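Local coordinates for competence protein ComEA-related protein (Thermus thermophilus, PDB 2DUY), which is of unknown function but, as a helix-hairpin-helix protein related to the competence factor ComEA, probably binds DNA, at residues A[22-27]-A[45-50]; A[40-45]-A[57-62]. All coordinates share one frame; numbering follows the deposited sequence.

Interaction 1 (A[22-27]-A[45-50])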
ATOM      1  N   ASN A  22      -5.296   0.927  -5.370  1.00 15.93           N
ATOM      2  CA  ASN A  22      -6.332   1.855  -5.818  1.00 14.67           C
ATOM      3  C   ASN A  22      -7.691   1.735  -5.151  1.00 16.55           C
ATOM      4  O   ASN A  22      -8.434   2.719  -5.065  1.00 16.53           O
ATOM      5  CB  ASN A  22      -6.554   1.703  -7.324  1.00 15.36           C
ATOM      6  CG  ASN A  22      -5.453   2.335  -8.139  1.00 15.46           C
ATOM      7  OD1 ASN A  22      -4.849   3.322  -7.720  1.00 15.65           O
ATOM      8  ND2 ASN A  22      -5.204   1.789  -9.330  1.00 15.53           N
ATOM      9  N   GLU A  23      -8.015   0.543  -4.670  1.00 16.94           N
ATOM     10  CA  GLU A  23      -9.336   0.324  -4.101  1.00 17.40           C
ATOM     11  C   GLU A  23      -9.466   0.028  -2.610  1.00 18.08           C
ATOM     12  O   GLU A  23     -10.571   0.056  -2.071  1.00 19.41           O
ATOM     13  CB  GLU A  23     -10.022  -0.775  -4.922  1.00 20.45           C
ATOM     14  CG  GLU A  23     -10.015  -0.483  -6.424  1.00 27.87           C
ATOM     15  CD  GLU A  23     -10.623  -1.600  -7.249  1.00 34.33           C
ATOM     16  OE1 GLU A  23     -10.277  -2.774  -7.004  1.00 38.63           O
ATOM     17  OE2 GLU A  23     -11.439  -1.303  -8.152  1.00 38.08           O
ATOM     18  N   ALA A  24      -8.359  -0.247  -1.933  1.00 16.19           N
ATOM     19  CA  ALA A  24      -8.421  -0.542  -0.502  1.00 19.00           C
ATOM     20  C   ALA A  24      -8.848   0.650   0.347  1.00 18.45           C
ATOM     21  O   ALA A  24      -8.614   1.801  -0.015  1.00 19.03           O
ATOM     22  CB  ALA A  24      -7.069  -1.039  -0.025  1.00 20.06           C
ATOM     23  N   SER A  25      -9.475   0.359   1.485  1.00 20.14           N
ATOM     24  CA  SER A  25      -9.907   1.385   2.429  1.00 19.29           C
ATOM     25  C   SER A  25      -8.683   1.691   3.287  1.00 19.87           C
ATOM     26  O   SER A  25      -7.707   0.948   3.250  1.00 21.52           O
ATOM     27  CB  SER A  25     -10.996   0.839   3.339  1.00 19.50           C
ATOM     28  OG  SER A  25     -10.449  -0.158   4.179  1.00 20.08           O
ATOM     29  N   LEU A  26      -8.742   2.760   4.073  1.00 20.82           N
ATOM     30  CA  LEU A  26      -7.610   3.126   4.919  1.00 20.16           C
ATOM     31  C   LEU A  26      -7.206   1.980   5.845  1.00 21.40           C
ATOM     32  O   LEU A  26      -6.024   1.679   5.983  1.00 20.76           O
ATOM     33  CB  LEU A  26      -7.941   4.357   5.761  1.00 20.18           C
ATOM     34  CG  LEU A  26      -6.716   4.998   6.418  1.00 20.61           C
ATOM     35  CD1 LEU A  26      -5.975   5.867   5.388  1.00 21.00           C
ATOM     36  CD2 LEU A  26      -7.148   5.824   7.617  1.00 22.12           C
ATOM     37  N   GLU A  27      -8.198   1.351   6.478  1.00 22.45           N
ATOM     38  CA  GLU A  27      -7.971   0.243   7.409  1.00 25.14           C
ATOM     39  C   GLU A  27      -7.288  -0.942   6.730  1.00 23.81           C
ATOM     40  O   GLU A  27      -6.421  -1.592   7.317  1.00 21.46           O
ATOM     41  CB  GLU A  27      -9.296  -0.253   7.997  1.00 30.16           C
ATOM     42  CG  GLU A  27     -10.180   0.800   8.649  1.00 38.91           C
ATOM     43  CD  GLU A  27      -9.663   1.279   9.992  1.00 42.80           C
ATOM     44  OE1 GLU A  27     -10.398   2.023  10.680  1.00 46.42           O
ATOM     45  OE2 GLU A  27      -8.528   0.916  10.363  1.00 46.86           O
ATOM     46  N   GLU A  45      -4.351   9.395  -1.046  1.00 15.43           N
ATOM     47  CA  GLU A  45      -4.246  10.705  -1.677  1.00 15.53           C
ATOM     48  C   GLU A  45      -3.452  10.684  -2.977  1.00 17.05           C
ATOM     49  O   GLU A  45      -3.655  11.533  -3.847  1.00 16.51           O
ATOM     50  CB  GLU A  45      -3.625  11.708  -0.696  1.00 17.50           C
ATOM     51  CG  GLU A  45      -4.540  12.030   0.484  1.00 20.05           C
ATOM     52  CD  GLU A  45      -3.990  13.112   1.392  1.00 25.09           C
ATOM     53  OE1 GLU A  45      -4.767  13.660   2.200  1.00 24.28           O
ATOM     54  OE2 GLU A  45      -2.784  13.414   1.304  1.00 25.73           O
ATOM     55  N   GLY A  46      -2.556   9.710  -3.113  1.00 14.75           N
ATOM     56  CA  GLY A  46      -1.758   9.618  -4.320  1.00 15.79           C
ATOM     57  C   GLY A  46      -2.390   8.850  -5.474  1.00 14.58           C
ATOM     58  O   GLY A  46      -1.786   8.741  -6.542  1.00 16.67           O
ATOM     59  N   ARG A  47      -3.599   8.332  -5.278  1.00 12.78           N
ATOM     60  CA  ARG A  47      -4.293   7.567  -6.318  1.00 11.73           C
ATOM     61  C   ARG A  47      -4.587   8.418  -7.547  1.00 11.79           C
ATOM     62  O   ARG A  47      -4.782   9.624  -7.428  1.00 14.53           O
ATOM     63  CB  ARG A  47      -5.604   7.005  -5.766  1.00 11.35           C
ATOM     64  CG  ARG A  47      -5.378   5.878  -4.773  1.00  9.19           C
ATOM     65  CD  ARG A  47      -6.630   5.463  -4.019  1.00 12.73           C
ATOM     66  NE  ARG A  47      -6.299   4.311  -3.181  1.00 13.33           N
ATOM     67  CZ  ARG A  47      -7.087   3.776  -2.255  1.00 13.62           C
ATOM     68  NH1 ARG A  47      -8.292   4.287  -2.009  1.00 13.54           N
ATOM     69  NH2 ARG A  47      -6.663   2.711  -1.579  1.00 15.34           N
ATOM     70  N   PRO A  48      -4.661   7.799  -8.734  1.00 12.47           N
ATOM     71  CA  PRO A  48      -4.494   6.373  -9.013  1.00 11.84           C
ATOM     72  C   PRO A  48      -3.053   5.941  -9.259  1.00 13.36           C
ATOM     73  O   PRO A  48      -2.191   6.763  -9.570  1.00 13.69           O
ATOM     74  CB  PRO A  48      -5.344   6.174 -10.264  1.00 13.22           C
ATOM     75  CG  PRO A  48      -5.059   7.424 -11.026  1.00 14.99           C
ATOM     76  CD  PRO A  48      -5.116   8.513  -9.947  1.00 13.62           C
ATOM     77  N   TYR A  49      -2.824   4.639  -9.119  1.00 11.65           N
ATOM     78  CA  TYR A  49      -1.526   4.016  -9.370  1.00 13.05           C
ATOM     79  C   TYR A  49      -1.697   3.142 -10.612  1.00 14.72           C
ATOM     80  O   TYR A  49      -2.660   2.376 -10.696  1.00 17.60           O
ATOM     81  CB  TYR A  49      -1.111   3.134  -8.182  1.00 12.01           C
ATOM     82  CG  TYR A  49      -0.945   3.923  -6.905  1.00 12.05           C
ATOM     83  CD1 TYR A  49      -1.991   4.044  -5.989  1.00 14.84           C
ATOM     84  CD2 TYR A  49       0.224   4.638  -6.665  1.00 13.39           C
ATOM     85  CE1 TYR A  49      -1.866   4.863  -4.873  1.00 11.32           C
ATOM     86  CE2 TYR A  49       0.356   5.457  -5.561  1.00 12.21           C
ATOM     87  CZ  TYR A  49      -0.693   5.568  -4.670  1.00 12.86           C
ATOM     88  OH  TYR A  49      -0.562   6.399  -3.590  1.00 13.27           O
ATOM     89  N   ALA A  50      -0.791   3.265 -11.582  1.00 14.65           N
ATOM     90  CA  ALA A  50      -0.877   2.442 -12.794  1.00 16.46           C
ATOM     91  C   ALA A  50      -0.162   1.117 -12.542  1.00 15.50           C
ATOM     92  O   ALA A  50      -0.487   0.095 -13.148  1.00 15.80           O
ATOM     93  CB  ALA A  50      -0.245   3.169 -13.986  1.00 17.50           C
TER
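Asn22 and Arg47 reach across this contact in opposite directions, each side chain bonding to the other segment's backbone. They join the approach to the first helix of one helix-hairpin-helix motif, helix 26-29, to the loop that follows its second helix, 37-45. The close-fitting part begins at the Asn22 carboxamide, whose two ends grip one residue: Tyr49 N gives its hydrogen to Asn22 OD1 at 2.8 Å, on an in-plane lone pair, and Asn22 ND2 returns a bond to Tyr49 O at 2.9 Å. This pairing fixes the rotation of the amide. Arg47, its chain extended from CG to NE, lays one guanidinium face against Asn22 O, 3.1 Å above the plane, while NE bonds to Leu21 O. An alanine in place of Arg47 would probably leave the carbonyl oxygens of Ala24 and Leu21 without these donors and open a gap beside Asn22. The solvent side is looser: cis Pro48 sets CA 3.3 Å from Asn22 OD1 but its ring adds little beyond CB, at 3.9 Å, and exposed Glu23 starts away from the loop. At the guanidinium edge, Arg47 NH2 meets Ala24 O nearly in plane at 2.7 Å, with an N-H...O angle of 162°.

Interaction 2 (A[40-45]-A[57-62])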
ATOM      1  N   ALA A  40      -0.865   5.340   5.093  1.00 15.97           N
ATOM      2  CA  ALA A  40      -2.096   4.864   4.472  1.00 15.24           C
ATOM      3  C   ALA A  40      -2.832   6.044   3.847  1.00 14.48           C
ATOM      4  O   ALA A  40      -3.350   5.942   2.731  1.00 16.37           O
ATOM      5  CB  ALA A  40      -2.985   4.167   5.507  1.00 16.95           C
ATOM      6  N   ARG A  41      -2.865   7.159   4.564  1.00 15.61           N
ATOM      7  CA  ARG A  41      -3.528   8.371   4.076  1.00 17.20           C
ATOM      8  C   ARG A  41      -2.855   8.899   2.809  1.00 16.15           C
ATOM      9  O   ARG A  41      -3.527   9.260   1.841  1.00 14.67           O
ATOM     10  CB  ARG A  41      -3.487   9.462   5.144  1.00 21.00           C
ATOM     11  CG  ARG A  41      -4.421  10.624   4.865  1.00 26.86           C
ATOM     12  CD  ARG A  41      -4.022  11.886   5.632  1.00 31.60           C
ATOM     13  NE  ARG A  41      -3.176  12.769   4.826  1.00 37.80           N
ATOM     14  CZ  ARG A  41      -1.856  12.665   4.705  1.00 38.06           C
ATOM     15  NH1 ARG A  41      -1.190  11.711   5.347  1.00 40.20           N
ATOM     16  NH2 ARG A  41      -1.200  13.513   3.922  1.00 37.65           N
ATOM     17  N   ARG A  42      -1.526   8.958   2.818  1.00 15.42           N
ATOM     18  CA  ARG A  42      -0.793   9.445   1.648  1.00 14.62           C
ATOM     19  C   ARG A  42      -0.989   8.525   0.446  1.00 14.59           C
ATOM     20  O   ARG A  42      -1.015   8.980  -0.693  1.00 14.74           O
ATOM     21  CB  ARG A  42       0.702   9.554   1.958  1.00 16.56           C
ATOM     22  CG  ARG A  42       1.033  10.615   2.993  1.00 19.30           C
ATOM     23  CD  ARG A  42       2.489  10.548   3.410  1.00 20.17           C
ATOM     24  NE  ARG A  42       2.835  11.631   4.326  1.00 22.06           N
ATOM     25  CZ  ARG A  42       4.002  11.734   4.955  1.00 26.26           C
ATOM     26  NH1 ARG A  42       4.943  10.810   4.771  1.00 26.10           N
ATOM     27  NH2 ARG A  42       4.231  12.765   5.762  1.00 25.32           N
ATOM     28  N   ILE A  43      -1.106   7.228   0.695  1.00 15.13           N
ATOM     29  CA  ILE A  43      -1.313   6.294  -0.402  1.00 14.47           C
ATOM     30  C   ILE A  43      -2.661   6.605  -1.063  1.00 14.42           C
ATOM     31  O   ILE A  43      -2.736   6.696  -2.280  1.00 15.33           O
ATOM     32  CB  ILE A  43      -1.277   4.827   0.092  1.00 13.35           C
ATOM     33  CG1 ILE A  43       0.165   4.461   0.463  1.00 14.88           C
ATOM     34  CG2 ILE A  43      -1.812   3.873  -1.001  1.00 13.64           C
ATOM     35  CD1 ILE A  43       0.314   3.097   1.120  1.00 13.72           C
ATOM     36  N   VAL A  44      -3.717   6.784  -0.270  1.00 14.12           N
ATOM     37  CA  VAL A  44      -5.037   7.088  -0.854  1.00 13.84           C
ATOM     38  C   VAL A  44      -4.989   8.392  -1.637  1.00 13.73           C
ATOM     39  O   VAL A  44      -5.521   8.491  -2.752  1.00 13.38           O
ATOM     40  CB  VAL A  44      -6.148   7.238   0.217  1.00 13.98           C
ATOM     41  CG1 VAL A  44      -7.467   7.643  -0.463  1.00 14.05           C
ATOM     42  CG2 VAL A  44      -6.332   5.934   0.967  1.00 13.88           C
ATOM     43  N   GLU A  45      -4.351   9.395  -1.046  1.00 15.43           N
ATOM     44  CA  GLU A  45      -4.246  10.705  -1.677  1.00 15.53           C
ATOM     45  C   GLU A  45      -3.452  10.684  -2.977  1.00 17.05           C
ATOM     46  O   GLU A  45      -3.655  11.533  -3.847  1.00 16.51           O
ATOM     47  CB  GLU A  45      -3.625  11.708  -0.696  1.00 17.50           C
ATOM     48  CG  GLU A  45      -4.540  12.030   0.484  1.00 20.05           C
ATOM     49  CD  GLU A  45      -3.990  13.112   1.392  1.00 25.09           C
ATOM     50  OE1 GLU A  45      -4.767  13.660   2.200  1.00 24.28           O
ATOM     51  OE2 GLU A  45      -2.784  13.414   1.304  1.00 25.73           O
ATOM     52  N   LYS A  57       6.001   7.317  -5.388  1.00 15.15           N
ATOM     53  CA  LYS A  57       5.663   8.742  -5.398  1.00 15.34           C
ATOM     54  C   LYS A  57       5.152   9.177  -4.026  1.00 14.43           C
ATOM     55  O   LYS A  57       5.002  10.369  -3.768  1.00 15.56           O
ATOM     56  CB  LYS A  57       4.587   9.061  -6.438  1.00 17.60           C
ATOM     57  CG  LYS A  57       3.188   8.608  -6.068  1.00 19.67           C
ATOM     58  CD  LYS A  57       2.164   9.216  -7.020  1.00 23.51           C
ATOM     59  CE  LYS A  57       1.173   8.183  -7.509  1.00 24.55           C
ATOM     60  NZ  LYS A  57       0.189   8.785  -8.461  1.00 23.82           N
ATOM     61  N   VAL A  58       4.899   8.213  -3.145  1.00 14.08           N
ATOM     62  CA  VAL A  58       4.379   8.519  -1.814  1.00 14.67           C
ATOM     63  C   VAL A  58       5.498   8.837  -0.838  1.00 16.72           C
ATOM     64  O   VAL A  58       6.441   8.061  -0.697  1.00 15.24           O
ATOM     65  CB  VAL A  58       3.566   7.343  -1.251  1.00 15.52           C
ATOM     66  CG1 VAL A  58       3.018   7.704   0.121  1.00 14.72           C
ATOM     67  CG2 VAL A  58       2.437   6.999  -2.203  1.00 13.75           C
ATOM     68  N   LYS A  59       5.397   9.982  -0.167  1.00 17.98           N
ATOM     69  CA  LYS A  59       6.438  10.370   0.778  1.00 19.56           C
ATOM     70  C   LYS A  59       6.476   9.359   1.911  1.00 21.07           C
ATOM     71  O   LYS A  59       5.443   9.028   2.488  1.00 20.92           O
ATOM     72  CB  LYS A  59       6.165  11.774   1.332  1.00 19.72           C
ATOM     73  CG  LYS A  59       7.307  12.359   2.165  1.00 23.38           C
ATOM     74  CD  LYS A  59       7.022  13.823   2.534  1.00 25.85           C
ATOM     75  CE  LYS A  59       8.264  14.544   3.060  1.00 28.65           C
ATOM     76  NZ  LYS A  59       8.797  13.945   4.314  1.00 30.46           N
ATOM     77  N   GLY A  60       7.667   8.853   2.211  1.00 22.61           N
ATOM     78  CA  GLY A  60       7.797   7.897   3.295  1.00 23.53           C
ATOM     79  C   GLY A  60       7.889   6.434   2.914  1.00 23.47           C
ATOM     80  O   GLY A  60       8.152   5.593   3.772  1.00 24.29           O
ATOM     81  N   ILE A  61       7.662   6.114   1.645  1.00 24.10           N
ATOM     82  CA  ILE A  61       7.741   4.730   1.200  1.00 24.23           C
ATOM     83  C   ILE A  61       9.028   4.505   0.410  1.00 26.66           C
ATOM     84  O   ILE A  61       9.060   4.641  -0.811  1.00 27.27           O
ATOM     85  CB  ILE A  61       6.522   4.345   0.335  1.00 23.78           C
ATOM     86  CG1 ILE A  61       5.250   4.410   1.191  1.00 22.87           C
ATOM     87  CG2 ILE A  61       6.692   2.941  -0.214  1.00 22.81           C
ATOM     88  CD1 ILE A  61       3.973   4.041   0.449  1.00 26.85           C
ATOM     89  N   GLY A  62      10.090   4.175   1.132  1.00 28.19           N
ATOM     90  CA  GLY A  62      11.371   3.936   0.497  1.00 29.77           C
ATOM     91  C   GLY A  62      11.392   2.587  -0.191  1.00 29.00           C
ATOM     92  O   GLY A  62      10.478   1.784  -0.015  1.00 29.46           O
TER
HETATM   93  O   HOH W   1       6.867  13.945   6.270  1.00 41.50           O
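Arg42 and Lys59 supply the polar half of this contact. The arginine chain, extended from CG to NE, leaves helix 37-45 and brings NH1 to Lys59 O at 2.9 Å, with an N-H...O angle of 145°. The donor stands well above the carbonyl plane, 70° out of it, and CD of the same arginine lies against that oxygen at 3.4 Å. Aliphatic carbons of Lys59 pass over one face of the guanidinium. Farther out, one water accepts from both Arg42 NH2 and Lys59 NZ, bridging two like charges whose nitrogens are 4.9 Å apart; it probably eases their repulsion.

The backbone that offers Lys59 O is a type II beta turn from Val58 to Ile61, the hairpin of the second helix-hairpin-helix motif, with Gly62 as N-cap of helix 63-69. Gly60 turns with a positive phi of 100°, where a side chain would be jammed against the carbonyl of Lys59 and tight against Arg42 NH1.

Apolar contacts make up the buried side. Val58 CG1, anti to its backbone N, comes to 3.5 Å from Arg42 CB, at the root of the arginine chain. CG2, the other methyl of Val58, faces Ile43 CG1 more distantly, at 4.3 Å. Ile43 and Ile61 cross at about a right angle, and the CD1 methyl of Ile61 touches both CG1 and CD1 of Ile43, each at 3.8 Å. Leu29 of helix 26-29 also packs on Ile43, and Leu55 on Ile61.

Overall arrangement
Both contacts are partly buried and lie around the end of helix 37-45: interaction 2 uses its Arg42 and Ile43, interaction 1 the loop just beyond, and they lead to different parts of the fold. Interaction 1 fastens this loop to the segment leading into helix 26-29, whereas interaction 2 sets the helix itself against the hairpin before helix 63-69. The first is almost wholly polar, side chains satisfying backbone groups; the second has an apolar interior beneath a charged, hydrated rim. Their centres lie about 9 Å apart, and they touch directly: Tyr49 OH is 2.6 Å from Ile43 O and also packs on Val58, while Lys57 NZ approaches Gly46 O at 2.8 Å.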